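Local coordinates for NTP pyrophosphohydrolase MazG-like domain-containing protein (Vibrio sp. DAT722, PDB 2Q9L) that probably hydrolyses nucleoside triphosphates to the monophosphates and pyrophosphate, using bound magnesium ions, as an all-helical MazG-family enzyme, at the interface of chains A and B. Residues are numbered along the deposited sequence; one frame, centred on the assembly and turned at random. Chains: chain A/B, Hypothetical protein.

The interface of chains A and B. Residues chain A 46-48, 51; chain B 80, 83-84, 87.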
# COMPACT_ATOMS: atom_id res chain seq x y z
N PRO A 46 -8.77 12.44 -17.08
CA PRO A 46 -9.99 13.16 -16.75
C PRO A 46 -9.93 14.67 -17.01
O PRO A 46 -8.87 15.29 -16.90
CB PRO A 46 -10.14 12.93 -15.24
CG PRO A 46 -8.75 12.68 -14.76
CD PRO A 46 -8.11 11.91 -15.87
N THR A 47 -11.09 15.23 -17.37
CA THR A 47 -11.36 16.64 -17.26
C THR A 47 -11.52 16.97 -15.78
O THR A 47 -11.40 16.08 -14.93
CB THR A 47 -12.67 16.99 -17.99
OG1 THR A 47 -13.70 16.11 -17.52
CG2 THR A 47 -12.52 16.83 -19.50
N LEU A 48 -11.79 18.23 -15.46
CA LEU A 48 -11.91 18.68 -14.07
C LEU A 48 -13.07 18.04 -13.30
O LEU A 48 -12.94 17.79 -12.10
CB LEU A 48 -11.98 20.22 -14.00
CG LEU A 48 -11.91 20.89 -12.62
CD1 LEU A 48 -10.74 20.40 -11.76
CD2 LEU A 48 -11.89 22.41 -12.74
N LEU A 51 -12.46 14.30 -12.30
CA LEU A 51 -11.22 14.11 -11.55
C LEU A 51 -11.36 13.36 -10.20
O LEU A 51 -10.52 12.49 -9.87
CB LEU A 51 -10.51 15.45 -11.36
CG LEU A 51 -9.14 15.43 -10.67
CD1 LEU A 51 -8.18 14.49 -11.38
CD2 LEU A 51 -8.59 16.83 -10.65
N THR B 80 -2.45 16.14 -14.74
CA THR B 80 -3.26 15.88 -13.55
C THR B 80 -2.86 16.79 -12.39
O THR B 80 -3.72 17.38 -11.73
CB THR B 80 -3.20 14.39 -13.13
OG1 THR B 80 -3.75 13.59 -14.18
CG2 THR B 80 -4.00 14.14 -11.87
N LEU B 83 -4.45 20.22 -12.92
CA LEU B 83 -5.86 20.23 -12.53
C LEU B 83 -6.05 20.25 -11.00
O LEU B 83 -6.98 20.89 -10.49
CB LEU B 83 -6.62 19.04 -13.13
CG LEU B 83 -6.87 18.93 -14.64
CD1 LEU B 83 -7.49 17.58 -14.94
CD2 LEU B 83 -7.76 20.05 -15.17
N LYS B 84 -5.18 19.55 -10.27
CA LYS B 84 -5.18 19.59 -8.80
C LYS B 84 -4.85 21.00 -8.26
O LYS B 84 -5.41 21.41 -7.25
CB LYS B 84 -4.26 18.53 -8.17
CG LYS B 84 -4.75 17.06 -8.25
CD LYS B 84 -5.92 16.72 -7.30
CE LYS B 84 -5.50 16.42 -5.87
NZ LYS B 84 -6.67 16.32 -4.96
N LEU B 87 -8.18 23.00 -8.49
CA LEU B 87 -8.99 22.58 -7.35
C LEU B 87 -8.49 23.18 -6.04
O LEU B 87 -9.30 23.61 -5.20
CB LEU B 87 -8.99 21.05 -7.22
CG LEU B 87 -9.88 20.15 -8.07
CD1 LEU B 87 -9.58 18.69 -7.72
CD2 LEU B 87 -11.36 20.44 -7.85
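The backbone carbonyl oxygen O of A:Pro46 rests against methyl CD1 of B:Leu83 at 3.3 Å, a van der Waals contact at one margin of a leucine-rich patch between the two chains. B:Leu83 points its branched end at chain A and loses 71 Å² of its surface to it. Its CG stands opposite the carbonyl carbon (chi1 -68°), and the branched end reaches off the helix into the bend formed by A:Pro46, A:Thr47, A:Leu48 and A:Leu51. CD1 is turned towards the main chain of A:Pro46 and A:Thr47, while the root of the same side chain, CB, meets methyl CD2 of A:Leu51 at 3.9 Å.

One turn further along, B:Leu87 meets two leucines of chain A with different parts of its fork. Methyl CD1 packs against CD2 of A:Leu51 at 3.6 Å. The branch point CG faces CD1 of A:Leu48 at 3.8 Å, with CD2 nearly as near to that same methyl. B:Leu87 and A:Leu48 run antiparallel past one another, whereas A:Leu51 lies at a slant to both chain B leucines. In A:Leu51 CG is trans to the backbone nitrogen (chi1 -176°), which sends it towards the helix of chain B, and CD2 then lies between CB of B:Leu83 and CD1 of B:Leu87. Its other methyl, CD1, looks towards CG2 of B:Thr80 at 4.2 Å, and the aliphatic stem of B:Lys84 borders the patch more loosely.

B:Thr80, B:Leu83, B:Lys84 and B:Leu87 lie on one face of the C-terminal helix 77-87 of chain B. The partner segment of chain A contains the 3-10 helix 48-50 within the connection between helices 20-39 and 55-72, the two helices that bear the magnesium-binding acidic residues. Two-fold symmetry repeats the contact with the chains exchanged, so each C-terminal helix packs on the other subunit's connecting loop; this reciprocal contact probably helps to hold the two-fold pair of subunits together within the deposited four-chain assembly.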